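Local coordinates for protein contact-dependent inhibitor A (PDB 4NTQ) that probably acts as a toxic ribosomal RNase delivered into target bacteria and is held in complex with its immunity protein CdiI, at residues G224-D227 and S228-R232. Residues are numbered along the deposited sequence; the frame is centred on the assembly and turned at random.
Sequences GTYD and SGLNR
Asp-227 and the backbone of Gly-229 to Asn-231 close a 3:5 hairpin, a type I turn with a G1-type bulge at Leu-230. The turn is shut by Leu-230 N to Asp-227 O (3.0 Å), and Asp-227 N gives a straight bond to Asn-231 O (3.1 Å, 168°). Aspartate suits the head of this turn because CG lies between the backbone N and carbonyl carbon (chi1 71°), bringing Asp-227 OD2 within reach of the turn's N-H groups. Asp-227 OD2 accepts from Gly-229 N at 2.8 Å, on its anti side, forming an Asx turn, and from Asn-231 N at 3.1 Å, the donors lying on opposite faces of the carboxylate plane. Asn-231 ND2 adds a weak bond to Asp-227 OD1, its amide perpendicular to the carboxylate. Leu-230 is left-handed (phi 62°), where glycine or asparagine is more usual.

Apolar contacts join the hairpin arms. Tyr-226 and Arg-232 form a non-hydrogen-bonded antiparallel pair, and Arg-232 CA makes a CH-pi contact 4.0 Å from the ring centroid. Arginine suits this place: its aliphatic CG lies above the same ring near its rim, while NH2 forms a salt bridge with Asp-235. Leu-230 CD2 packs on Tyr-226 CB (3.8 Å). Gly-224, with backbone angles that call for glycine, leaves room for the ring.

The turn links strands 222-226 and 232-234, the latter at the sheet edge within this chain; Leu-230 reaches Trp-213 and Met-215 of strand 213-216, while Tyr-226 touches Met-124 of the CdiI chain.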
loop_
_atom_site.group_PDB
_atom_site.type_symbol
_atom_site.label_atom_id
_atom_site.label_comp_id
_atom_site.label_asym_id
_atom_site.label_seq_id
_atom_site.Cartn_x
_atom_site.Cartn_y
_atom_site.Cartn_z
ATOM N N GLY A 224 5.711 -3.366 -10.328
ATOM C CA GLY A 224 5.093 -4.532 -10.932
ATOM C C GLY A 224 4.698 -5.699 -10.040
ATOM O O GLY A 224 5.151 -5.836 -8.900
ATOM N N THR A 225 3.834 -6.549 -10.584
ATOM C CA THR A 225 3.536 -7.835 -9.978
ATOM C C THR A 225 4.461 -8.840 -10.646
ATOM O O THR A 225 4.631 -8.779 -11.852
ATOM C CB THR A 225 2.081 -8.229 -10.223
ATOM O OG1 THR A 225 1.218 -7.362 -9.472
ATOM C CG2 THR A 225 1.848 -9.676 -9.798
ATOM N N TYR A 226 5.070 -9.742 -9.879
ATOM C CA TYR A 226 6.091 -10.652 -10.415
ATOM C C TYR A 226 5.834 -12.114 -10.074
ATOM O O TYR A 226 5.231 -12.415 -9.041
ATOM C CB TYR A 226 7.485 -10.270 -9.900
ATOM C CG TYR A 226 7.995 -8.957 -10.447
ATOM C CD1 TYR A 226 9.010 -8.923 -11.401
ATOM C CD2 TYR A 226 7.456 -7.749 -10.016
ATOM C CE1 TYR A 226 9.474 -7.713 -11.909
ATOM C CE2 TYR A 226 7.906 -6.557 -10.509
ATOM C CZ TYR A 226 8.915 -6.535 -11.459
ATOM O OH TYR A 226 9.350 -5.325 -11.944
ATOM N N ASP A 227 6.304 -13.024 -10.929
ATOM C CA ASP A 227 6.188 -14.458 -10.631
ATOM C C ASP A 227 7.268 -14.938 -9.662
ATOM O O ASP A 227 8.021 -14.128 -9.117
ATOM C CB ASP A 227 6.092 -15.333 -11.895
ATOM C CG ASP A 227 7.392 -15.417 -12.689
ATOM O OD1 ASP A 227 7.291 -15.703 -13.900
ATOM O OD2 ASP A 227 8.501 -15.231 -12.137
ATOM N N SER A 228 7.342 -16.249 -9.442
ATOM C CA SER A 228 8.208 -16.777 -8.386
ATOM C C SER A 228 9.700 -16.653 -8.715
ATOM O O SER A 228 10.554 -16.904 -7.862
ATOM C CB SER A 228 7.837 -18.225 -8.028
ATOM O OG SER A 228 8.077 -19.114 -9.102
ATOM N N GLY A 229 10.004 -16.259 -9.949
ATOM C CA GLY A 229 11.378 -16.090 -10.380
ATOM C C GLY A 229 11.669 -14.654 -10.748
ATOM O O GLY A 229 12.680 -14.363 -11.374
ATOM N N LEU A 230 10.768 -13.766 -10.346
ATOM C CA LEU A 230 10.854 -12.331 -10.623
ATOM C C LEU A 230 10.833 -11.959 -12.101
ATOM O O LEU A 230 11.567 -11.075 -12.530
ATOM C CB LEU A 230 12.048 -11.680 -9.913
ATOM C CG LEU A 230 11.930 -11.702 -8.391
ATOM C CD1 LEU A 230 12.995 -10.830 -7.749
ATOM C CD2 LEU A 230 10.536 -11.274 -7.952
ATOM N N ASN A 231 9.983 -12.636 -12.866
ATOM C CA ASN A 231 9.609 -12.160 -14.185
ATOM C C ASN A 231 8.301 -11.379 -14.087
ATOM O O ASN A 231 7.283 -11.913 -13.636
ATOM C CB ASN A 231 9.445 -13.314 -15.173
ATOM C CG ASN A 231 10.665 -14.187 -15.258
ATOM O OD1 ASN A 231 11.747 -13.739 -15.646
ATOM N ND2 ASN A 231 10.495 -15.457 -14.912
ATOM N N ARG A 232 8.354 -10.113 -14.491
ATOM C CA ARG A 232 7.210 -9.220 -14.457
ATOM C C ARG A 232 6.028 -9.823 -15.184
ATOM O O ARG A 232 6.160 -10.319 -16.300
ATOM C CB ARG A 232 7.575 -7.887 -15.116
ATOM C CG ARG A 232 6.672 -6.736 -14.742
ATOM C CD ARG A 232 6.988 -5.505 -15.576
ATOM N NE ARG A 232 6.283 -4.333 -15.082
ATOM C CZ ARG A 232 5.011 -4.065 -15.358
ATOM N NH1 ARG A 232 4.310 -4.882 -16.122
ATOM N NH2 ARG A 232 4.440 -2.978 -14.861
#